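Local coordinates for protein alpha-fucosidase (Bifidobacterium bifidum, PDB 2EAB) that probably releases alpha-1,2-linked L-fucose from glycans by hydrolysis, as the catalytic region of a longer, calcium-binding glycoside hydrolase family 95 enzyme, at residues Leu547-Leu558 with Ala635-Glu643; Ile642-Glu652 with Tyr699-Arg710. All coordinates share one frame; numbering follows the deposited sequence.

Contact 1: residues Leu547-Leu558 with Ala635-Glu643; sequences LHKAGSSSGDRL and AKSLLKPIE
Arg557 NH2 is held by two acceptors at 2.8 Å each, Lys640 O and Glu643 OE2. The carboxylate, its plane turned 65° from that of the guanidinium, is met from above, whereas the Lys640 carbonyl is met in its own plane. Arg557 NE reaches Leu639 O at 3.1 Å, and NH1 turns back to Ser554 O at 2.8 Å, so acceptors around the guanidinium edge fix its rotation. Arg557 CG stands between the backbone N and carbonyl carbon (chi1 49°), and a bend at chi3 lays the group beside the chain leaving the helix at Lys640, where phi is positive. A water joins NH1 to Glu643 OE1, which also takes a salt bridge from Lys651; Tyr654 adds a cation-pi contact to Arg557. Next along, Leu558 N donates to Leu638 O at 3.0 Å from above the carbonyl plane. Leu558 CG rests on Leu638 CB at 3.8 Å, while Leu639 CD2 packs against Leu547 CD2 and touches Leu558 O. Another water bridges Leu558 O and Leu639 O. The C-terminal end of helix 632-639 thus packs against the hairpin connection between strands 548-549 and 558-565, with helix 577-596 touching Ala635 and Leu639.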
loop_
_atom_site.group_PDB
_atom_site.type_symbol
_atom_site.label_atom_id
_atom_site.label_comp_id
_atom_site.label_asym_id
_atom_site.label_seq_id
_atom_site.Cartn_x
_atom_site.Cartn_y
_atom_site.Cartn_z
ATOM N N LEU A 547 -10.493 3.902 25.769
ATOM C CA LEU A 547 -11.300 5.121 25.858
ATOM C C LEU A 547 -11.491 5.579 27.293
ATOM O O LEU A 547 -11.607 4.762 28.206
ATOM C CB LEU A 547 -12.672 4.910 25.210
ATOM C CG LEU A 547 -12.675 4.619 23.707
ATOM C CD1 LEU A 547 -14.090 4.418 23.195
ATOM C CD2 LEU A 547 -11.977 5.731 22.935
ATOM N N HIS A 548 -11.528 6.893 27.490
ATOM C CA HIS A 548 -11.900 7.452 28.784
ATOM C C HIS A 548 -12.708 8.725 28.591
ATOM O O HIS A 548 -12.719 9.296 27.501
ATOM C CB HIS A 548 -10.670 7.650 29.701
ATOM C CG HIS A 548 -9.897 8.918 29.474
ATOM N ND1 HIS A 548 -9.059 9.442 30.436
ATOM C CD2 HIS A 548 -9.815 9.755 28.410
ATOM C CE1 HIS A 548 -8.510 10.554 29.983
ATOM N NE2 HIS A 548 -8.948 10.766 28.754
ATOM N N LYS A 549 -13.414 9.140 29.636
ATOM C CA LYS A 549 -14.052 10.448 29.642
ATOM C C LYS A 549 -12.953 11.497 29.746
ATOM O O LYS A 549 -12.123 11.445 30.660
ATOM C CB LYS A 549 -15.025 10.577 30.814
ATOM C CG LYS A 549 -15.578 11.983 30.990
ATOM C CD LYS A 549 -16.628 12.056 32.084
ATOM C CE LYS A 549 -17.125 13.488 32.279
ATOM N NZ LYS A 549 -17.698 14.096 31.033
ATOM N N ALA A 550 -12.942 12.430 28.800
ATOM C CA ALA A 550 -11.934 13.480 28.766
ATOM C C ALA A 550 -11.974 14.352 30.011
ATOM O O ALA A 550 -13.030 14.547 30.622
ATOM C CB ALA A 550 -12.118 14.342 27.539
ATOM N N GLY A 551 -10.802 14.856 30.380
ATOM C CA GLY A 551 -10.696 15.955 31.322
ATOM C C GLY A 551 -11.066 17.265 30.656
ATOM O O GLY A 551 -11.405 17.308 29.466
ATOM N N SER A 552 -10.985 18.345 31.428
ATOM C CA SER A 552 -11.485 19.653 31.001
ATOM C C SER A 552 -10.833 20.208 29.732
ATOM O O SER A 552 -11.447 21.011 29.027
ATOM C CB SER A 552 -11.378 20.671 32.141
ATOM O OG SER A 552 -10.042 20.793 32.582
ATOM N N SER A 553 -9.608 19.782 29.422
ATOM C CA SER A 553 -8.912 20.324 28.251
ATOM C C SER A 553 -9.534 19.895 26.919
ATOM O O SER A 553 -9.324 20.551 25.900
ATOM C CB SER A 553 -7.417 19.988 28.278
ATOM O OG SER A 553 -7.176 18.641 27.915
ATOM N N SER A 554 -10.289 18.799 26.935
ATOM C CA SER A 554 -10.886 18.270 25.706
ATOM C C SER A 554 -12.418 18.252 25.696
ATOM O O SER A 554 -13.035 17.601 24.849
ATOM C CB SER A 554 -10.298 16.899 25.359
ATOM O OG SER A 554 -8.959 17.050 24.919
ATOM N N GLY A 555 -13.025 18.988 26.626
ATOM C CA GLY A 555 -14.470 19.178 26.637
ATOM C C GLY A 555 -15.241 17.969 27.118
ATOM O O GLY A 555 -14.743 17.173 27.912
ATOM N N ASP A 556 -16.467 17.842 26.622
ATOM C CA ASP A 556 -17.384 16.796 27.047
ATOM C C ASP A 556 -17.466 15.716 25.975
ATOM O O ASP A 556 -18.245 15.824 25.030
ATOM C CB ASP A 556 -18.770 17.397 27.327
ATOM C CG ASP A 556 -19.718 16.416 28.004
ATOM O OD1 ASP A 556 -19.368 15.228 28.175
ATOM O OD2 ASP A 556 -20.830 16.849 28.378
ATOM N N ARG A 557 -16.648 14.678 26.129
ATOM C CA ARG A 557 -16.549 13.607 25.135
ATOM C C ARG A 557 -15.712 12.472 25.689
ATOM O O ARG A 557 -14.956 12.661 26.640
ATOM C CB ARG A 557 -15.909 14.116 23.828
ATOM C CG ARG A 557 -14.615 14.914 24.027
ATOM C CD ARG A 557 -13.806 15.068 22.739
ATOM N NE ARG A 557 -14.547 15.659 21.625
ATOM C CZ ARG A 557 -14.762 16.962 21.461
ATOM N NH1 ARG A 557 -14.330 17.844 22.362
ATOM N NH2 ARG A 557 -15.435 17.382 20.401
ATOM N N LEU A 558 -15.851 11.291 25.094
ATOM C CA LEU A 558 -14.826 10.265 25.238
ATOM C C LEU A 558 -13.655 10.630 24.344
ATOM O O LEU A 558 -13.853 11.118 23.229
ATOM C CB LEU A 558 -15.342 8.886 24.826
ATOM C CG LEU A 558 -16.408 8.209 25.684
ATOM C CD1 LEU A 558 -16.804 6.885 25.046
ATOM C CD2 LEU A 558 -15.921 7.993 27.114
ATOM N N ALA A 635 -20.490 4.396 22.364
ATOM C CA ALA A 635 -19.107 4.869 22.321
ATOM C C ALA A 635 -18.874 5.781 21.114
ATOM O O ALA A 635 -18.301 6.864 21.243
ATOM C CB ALA A 635 -18.134 3.691 22.302
ATOM N N LYS A 636 -19.352 5.351 19.948
ATOM C CA LYS A 636 -19.177 6.110 18.711
ATOM C C LYS A 636 -19.801 7.504 18.822
ATOM O O LYS A 636 -19.211 8.495 18.383
ATOM C CB LYS A 636 -19.796 5.338 17.544
ATOM C CG LYS A 636 -19.749 6.043 16.204
ATOM C CD LYS A 636 -20.254 5.126 15.108
ATOM C CE LYS A 636 -20.522 5.886 13.826
ATOM N NZ LYS A 636 -21.760 6.702 13.914
ATOM N N SER A 637 -20.988 7.572 19.428
ATOM C CA SER A 637 -21.731 8.827 19.557
ATOM C C SER A 637 -21.074 9.823 20.512
ATOM O O SER A 637 -21.392 11.012 20.480
ATOM C CB SER A 637 -23.172 8.555 20.011
ATOM O OG SER A 637 -23.240 8.280 21.400
ATOM N N LEU A 638 -20.176 9.337 21.366
ATOM C CA LEU A 638 -19.565 10.172 22.399
ATOM C C LEU A 638 -18.215 10.757 22.018
ATOM O O LEU A 638 -17.676 11.594 22.744
ATOM C CB LEU A 638 -19.441 9.394 23.707
ATOM C CG LEU A 638 -20.751 9.014 24.399
ATOM C CD1 LEU A 638 -20.464 8.038 25.524
ATOM C CD2 LEU A 638 -21.496 10.242 24.916
ATOM N N LEU A 639 -17.661 10.320 20.888
ATOM C CA LEU A 639 -16.338 10.780 20.475
ATOM C C LEU A 639 -16.351 12.222 19.985
ATOM O O LEU A 639 -15.409 12.980 20.247
ATOM C CB LEU A 639 -15.744 9.848 19.417
ATOM C CG LEU A 639 -15.366 8.448 19.911
ATOM C CD1 LEU A 639 -15.148 7.518 18.735
ATOM C CD2 LEU A 639 -14.126 8.479 20.803
ATOM N N LYS A 640 -17.418 12.598 19.279
ATOM C CA LYS A 640 -17.535 13.940 18.693
ATOM C C LYS A 640 -16.204 14.368 18.066
ATOM O O LYS A 640 -15.619 15.391 18.444
ATOM C CB LYS A 640 -18.011 14.949 19.744
ATOM C CG LYS A 640 -19.455 14.732 20.191
ATOM C CD LYS A 640 -19.847 15.622 21.368
ATOM C CE LYS A 640 -19.608 17.102 21.117
ATOM N NZ LYS A 640 -19.648 17.868 22.404
ATOM N N PRO A 641 -15.712 13.577 17.096
ATOM C CA PRO A 641 -14.336 13.761 16.636
ATOM C C PRO A 641 -14.043 15.084 15.928
ATOM O O PRO A 641 -12.906 15.573 15.996
ATOM C CB PRO A 641 -14.127 12.584 15.679
ATOM C CG PRO A 641 -15.500 12.214 15.227
ATOM C CD PRO A 641 -16.382 12.462 16.395
ATOM N N ILE A 642 -15.046 15.644 15.256
ATOM C CA ILE A 642 -14.844 16.863 14.475
ATOM C C ILE A 642 -15.394 18.097 15.168
ATOM O O ILE A 642 -16.569 18.140 15.545
ATOM C CB ILE A 642 -15.479 16.770 13.061
ATOM C CG1 ILE A 642 -14.926 15.573 12.280
ATOM C CG2 ILE A 642 -15.294 18.085 12.284
ATOM C CD1 ILE A 642 -13.404 15.555 12.095
ATOM N N GLU A 643 -14.534 19.100 15.316
ATOM C CA GLU A 643 -14.946 20.433 15.738
ATOM C C GLU A 643 -14.335 21.449 14.796
ATOM O O GLU A 643 -13.150 21.361 14.457
ATOM C CB GLU A 643 -14.496 20.728 17.166
ATOM C CG GLU A 643 -15.293 20.003 18.223
ATOM C CD GLU A 643 -15.112 20.580 19.613
ATOM O OE1 GLU A 643 -14.242 21.460 19.812
ATOM O OE2 GLU A 643 -15.845 20.138 20.514
HETATM O O HOH W 1 -19.790 13.438 23.756
HETATM O O HOH W 2 -13.336 20.797 22.354
HETATM O O HOH W 3 -12.904 12.240 20.980
#

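Contact 2: residues Ile642-Glu652 with Tyr699-Arg710; sequences IEVGDSGQIKE and YMDAAKTSLRYR
Ile642 lies across one face of the Tyr699 ring. Its CB stands 3.6 Å from Tyr699 CE2, and CG1 passes the same ring carbon at 3.9 Å. Ile642 CG2, anti to the backbone N, ends over the Tyr699 ring in a CH-pi contact, 3.6 Å from the ring centroid and 7° off the normal. Two waters link Tyr699 OH to the backbone of Ile642, one to N and the other to O. Val644 CG2 and Ile650 CD1 both touch Ala702 CB. Between these two residues the chain doubles back through a type I beta turn, Gly645 to Gly648, closed by Gly648 N donating to Gly645 O; Gly645 N to Gln649 O and Lys651 N to Glu643 O pair the two arms. This hairpin-like loop of the family 95 catalytic domain lies against helix 697-711. At its turn Gly648 O approaches Ala702 CA at 3.1 Å in a CA-H...O contact and also touches Thr705 CB. Ile650 N donates to Ser706 OG at 2.9 Å. Farther along the helix, Arg710 NH2 donates a nearly straight hydrogen bond, part of a salt bridge, to Glu652 OE1 at 2.9 Å, on the syn side and 33° out of the carboxylate plane. A water joins Glu652 OE1 to Arg710 NH1, and a second joins OE2 to NH2, weakly on the arginine side, while Ser565 and Gln568 hold the carboxylate and His679 O accepts from Arg710 NE.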
loop_
_atom_site.group_PDB
_atom_site.type_symbol
_atom_site.label_atom_id
_atom_site.label_comp_id
_atom_site.label_asym_id
_atom_site.label_seq_id
_atom_site.Cartn_x
_atom_site.Cartn_y
_atom_site.Cartn_z
ATOM N N ILE A 642 -15.046 15.644 15.256
ATOM C CA ILE A 642 -14.844 16.863 14.475
ATOM C C ILE A 642 -15.394 18.097 15.168
ATOM O O ILE A 642 -16.569 18.140 15.545
ATOM C CB ILE A 642 -15.479 16.770 13.061
ATOM C CG1 ILE A 642 -14.926 15.573 12.280
ATOM C CG2 ILE A 642 -15.294 18.085 12.284
ATOM C CD1 ILE A 642 -13.404 15.555 12.095
ATOM N N GLU A 643 -14.534 19.100 15.316
ATOM C CA GLU A 643 -14.946 20.433 15.738
ATOM C C GLU A 643 -14.335 21.449 14.796
ATOM O O GLU A 643 -13.150 21.361 14.457
ATOM C CB GLU A 643 -14.496 20.728 17.166
ATOM C CG GLU A 643 -15.293 20.003 18.223
ATOM C CD GLU A 643 -15.112 20.580 19.613
ATOM O OE1 GLU A 643 -14.242 21.460 19.812
ATOM O OE2 GLU A 643 -15.845 20.138 20.514
ATOM N N VAL A 644 -15.148 22.410 14.369
ATOM C CA VAL A 644 -14.673 23.515 13.550
ATOM C C VAL A 644 -14.238 24.647 14.477
ATOM O O VAL A 644 -14.990 25.056 15.366
ATOM C CB VAL A 644 -15.758 23.998 12.559
ATOM C CG1 VAL A 644 -15.253 25.170 11.731
ATOM C CG2 VAL A 644 -16.196 22.853 11.648
ATOM N N GLY A 645 -13.015 25.128 14.278
ATOM C CA GLY A 645 -12.435 26.159 15.131
ATOM C C GLY A 645 -12.684 27.583 14.679
ATOM O O GLY A 645 -13.451 27.835 13.742
ATOM N N ASP A 646 -12.003 28.511 15.346
ATOM C CA ASP A 646 -12.251 29.941 15.172
ATOM C C ASP A 646 -11.679 30.514 13.875
ATOM O O ASP A 646 -11.969 31.661 13.520
ATOM C CB ASP A 646 -11.748 30.714 16.394
ATOM C CG ASP A 646 -12.438 30.276 17.674
ATOM O OD1 ASP A 646 -13.684 30.363 17.743
ATOM O OD2 ASP A 646 -11.740 29.835 18.609
ATOM N N SER A 647 -10.886 29.712 13.166
ATOM C CA SER A 647 -10.374 30.090 11.853
ATOM C C SER A 647 -11.139 29.366 10.744
ATOM O O SER A 647 -10.736 29.401 9.581
ATOM C CB SER A 647 -8.877 29.789 11.746
ATOM O OG SER A 647 -8.157 30.342 12.838
ATOM N N GLY A 648 -12.242 28.716 11.114
ATOM C CA GLY A 648 -13.026 27.908 10.174
ATOM C C GLY A 648 -12.341 26.608 9.777
ATOM O O GLY A 648 -12.668 26.024 8.743
ATOM N N GLN A 649 -11.398 26.166 10.607
ATOM C CA GLN A 649 -10.575 24.987 10.347
ATOM C C GLN A 649 -11.091 23.766 11.106
ATOM O O GLN A 649 -11.772 23.903 12.117
ATOM C CB GLN A 649 -9.124 25.284 10.759
ATOM C CG GLN A 649 -8.775 25.059 12.260
ATOM C CD GLN A 649 -9.317 26.117 13.229
ATOM O OE1 GLN A 649 -10.146 26.961 12.878
ATOM N NE2 GLN A 649 -8.837 26.063 14.464
ATOM N N ILE A 650 -10.752 22.571 10.624
ATOM C CA ILE A 650 -10.918 21.361 11.430
ATOM C C ILE A 650 -9.876 21.410 12.547
ATOM O O ILE A 650 -8.676 21.485 12.268
ATOM C CB ILE A 650 -10.693 20.075 10.594
ATOM C CG1 ILE A 650 -11.655 20.001 9.397
ATOM C CG2 ILE A 650 -10.784 18.829 11.477
ATOM C CD1 ILE A 650 -13.116 19.738 9.744
ATOM N N LYS A 651 -10.321 21.387 13.799
ATOM C CA LYS A 651 -9.374 21.387 14.917
ATOM C C LYS A 651 -8.525 20.122 14.902
ATOM O O LYS A 651 -9.031 19.026 14.636
ATOM C CB LYS A 651 -10.099 21.479 16.256
ATOM C CG LYS A 651 -10.783 22.805 16.522
ATOM C CD LYS A 651 -11.375 22.839 17.917
ATOM C CE LYS A 651 -12.247 24.070 18.105
ATOM N NZ LYS A 651 -12.744 24.190 19.498
ATOM N N GLU A 652 -7.237 20.279 15.198
ATOM C CA GLU A 652 -6.326 19.147 15.320
ATOM C C GLU A 652 -6.287 18.642 16.771
ATOM O O GLU A 652 -6.111 17.440 17.008
ATOM C CB GLU A 652 -4.937 19.521 14.780
ATOM C CG GLU A 652 -3.916 18.382 14.841
ATOM C CD GLU A 652 -2.716 18.555 13.918
ATOM O OE1 GLU A 652 -2.584 19.604 13.249
ATOM O OE2 GLU A 652 -1.884 17.623 13.875
ATOM N N TYR A 699 -18.599 20.648 7.449
ATOM C CA TYR A 699 -17.343 19.940 7.669
ATOM C C TYR A 699 -16.410 20.051 6.466
ATOM O O TYR A 699 -15.205 20.269 6.634
ATOM C CB TYR A 699 -17.608 18.469 7.995
ATOM C CG TYR A 699 -18.062 18.177 9.415
ATOM C CD1 TYR A 699 -18.434 19.197 10.295
ATOM C CD2 TYR A 699 -18.137 16.863 9.868
ATOM C CE1 TYR A 699 -18.857 18.910 11.591
ATOM C CE2 TYR A 699 -18.561 16.566 11.157
ATOM C CZ TYR A 699 -18.915 17.591 12.013
ATOM O OH TYR A 699 -19.327 17.288 13.292
ATOM N N MET A 700 -16.951 19.898 5.257
ATOM C CA MET A 700 -16.122 19.968 4.053
ATOM C C MET A 700 -15.483 21.349 3.859
ATOM O O MET A 700 -14.305 21.443 3.503
ATOM C CB MET A 700 -16.893 19.546 2.799
ATOM C CG MET A 700 -16.026 19.475 1.538
ATOM S SD MET A 700 -14.601 18.365 1.699
ATOM C CE MET A 700 -15.434 16.789 1.559
ATOM N N ASP A 701 -16.244 22.418 4.094
ATOM C CA ASP A 701 -15.695 23.772 3.995
ATOM C C ASP A 701 -14.529 23.950 4.963
ATOM O O ASP A 701 -13.512 24.557 4.619
ATOM C CB ASP A 701 -16.764 24.832 4.282
ATOM C CG ASP A 701 -17.782 24.972 3.159
ATOM O OD1 ASP A 701 -17.582 24.401 2.066
ATOM O OD2 ASP A 701 -18.794 25.670 3.380
ATOM N N ALA A 702 -14.686 23.411 6.167
ATOM C CA ALA A 702 -13.640 23.473 7.184
ATOM C C ALA A 702 -12.413 22.647 6.791
ATOM O O ALA A 702 -11.270 23.070 7.014
ATOM C CB ALA A 702 -14.182 23.032 8.526
ATOM N N ALA A 703 -12.649 21.476 6.198
ATOM C CA ALA A 703 -11.554 20.629 5.738
ATOM C C ALA A 703 -10.784 21.294 4.603
ATOM O O ALA A 703 -9.553 21.239 4.568
ATOM C CB ALA A 703 -12.069 19.258 5.327
ATOM N N LYS A 704 -11.511 21.936 3.690
ATOM C CA LYS A 704 -10.873 22.686 2.611
ATOM C C LYS A 704 -10.006 23.825 3.169
ATOM O O LYS A 704 -8.901 24.060 2.681
ATOM C CB LYS A 704 -11.919 23.225 1.632
ATOM C CG LYS A 704 -12.582 22.174 0.743
ATOM C CD LYS A 704 -13.651 22.851 -0.115
ATOM C CE LYS A 704 -14.464 21.887 -0.956
ATOM N NZ LYS A 704 -15.525 22.619 -1.711
ATOM N N THR A 705 -10.506 24.509 4.196
ATOM C CA THR A 705 -9.740 25.562 4.866
ATOM C C THR A 705 -8.464 24.989 5.486
ATOM O O THR A 705 -7.376 25.534 5.300
ATOM C CB THR A 705 -10.603 26.274 5.912
ATOM O OG1 THR A 705 -11.661 26.960 5.234
ATOM C CG2 THR A 705 -9.794 27.288 6.718
ATOM N N SER A 706 -8.601 23.868 6.194
ATOM C CA SER A 706 -7.445 23.179 6.767
ATOM C C SER A 706 -6.424 22.791 5.702
ATOM O O SER A 706 -5.219 22.996 5.889
ATOM C CB SER A 706 -7.887 21.937 7.539
ATOM O OG SER A 706 -8.540 22.299 8.739
ATOM N N LEU A 707 -6.902 22.217 4.598
ATOM C CA LEU A 707 -6.036 21.832 3.489
ATOM C C LEU A 707 -5.307 23.022 2.879
ATOM O O LEU A 707 -4.124 22.923 2.562
ATOM C CB LEU A 707 -6.836 21.116 2.400
ATOM C CG LEU A 707 -7.272 19.677 2.672
ATOM C CD1 LEU A 707 -8.274 19.248 1.625
ATOM C CD2 LEU A 707 -6.084 18.725 2.692
ATOM N N ARG A 708 -6.013 24.139 2.706
ATOM C CA ARG A 708 -5.404 25.327 2.108
ATOM C C ARG A 708 -4.234 25.832 2.948
ATOM O O ARG A 708 -3.165 26.121 2.406
ATOM C CB ARG A 708 -6.429 26.440 1.870
ATOM C CG ARG A 708 -7.377 26.171 0.703
ATOM C CD ARG A 708 -8.132 27.427 0.268
ATOM N NE ARG A 708 -8.798 28.100 1.381
ATOM C CZ ARG A 708 -10.022 27.821 1.823
ATOM N NH1 ARG A 708 -10.747 26.867 1.249
ATOM N NH2 ARG A 708 -10.526 28.503 2.845
ATOM N N TYR A 709 -4.428 25.926 4.261
ATOM C CA TYR A 709 -3.340 26.339 5.141
ATOM C C TYR A 709 -2.150 25.384 5.066
ATOM O O TYR A 709 -1.000 25.820 5.053
ATOM C CB TYR A 709 -3.812 26.463 6.586
ATOM C CG TYR A 709 -4.547 27.743 6.911
ATOM C CD1 TYR A 709 -3.880 28.971 6.938
ATOM C CD2 TYR A 709 -5.903 27.724 7.229
ATOM C CE1 TYR A 709 -4.555 30.152 7.253
ATOM C CE2 TYR A 709 -6.585 28.895 7.547
ATOM C CZ TYR A 709 -5.907 30.107 7.558
ATOM O OH TYR A 709 -6.576 31.269 7.872
ATOM N N ARG A 710 -2.422 24.082 5.014
ATOM C CA ARG A 710 -1.338 23.100 4.982
ATOM C C ARG A 710 -0.594 23.032 3.648
ATOM O O ARG A 710 0.606 22.758 3.627
ATOM C CB ARG A 710 -1.851 21.709 5.346
ATOM C CG ARG A 710 -0.889 20.912 6.220
ATOM C CD ARG A 710 -0.871 21.432 7.655
ATOM N NE ARG A 710 -0.890 20.338 8.627
ATOM C CZ ARG A 710 -1.516 20.379 9.799
ATOM N NH1 ARG A 710 -2.182 21.466 10.179
ATOM N NH2 ARG A 710 -1.482 19.312 10.593
HETATM O O HOH W 4 -17.948 15.169 15.037
HETATM O O HOH W 5 -19.204 19.630 15.220
HETATM O O HOH W 6 -9.229 31.186 8.223
HETATM O O HOH W 7 -6.303 22.622 10.248
HETATM O O HOH W 8 -0.694 16.539 11.638
HETATM O O HOH W 9 -3.514 22.058 12.720
#

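How the contacts relate
From the N terminus, the chain leaves helix 525-546, makes the 547-558 connection, and runs through strands 558-565 and 572-574 and helix 577-596. Contact 1 closes this excursion when helix 632-639 returns to the connection, 77 residues separating the nearest ends of the two segments. The same segment leaving the helix continues into the 642-652 loop and opens contact 2, which closes when helix 697-711 arrives after a largely irregular stretch. The two closures neither nest nor cross but follow in series, overlapping at Ile642 and Glu643. There the Glu643 side chain reaches across contact 1 and that of Ile642 across contact 2. Together the two contacts tie the small three-stranded sheet, helix 632-639 and helix 697-711 within one catalytic domain.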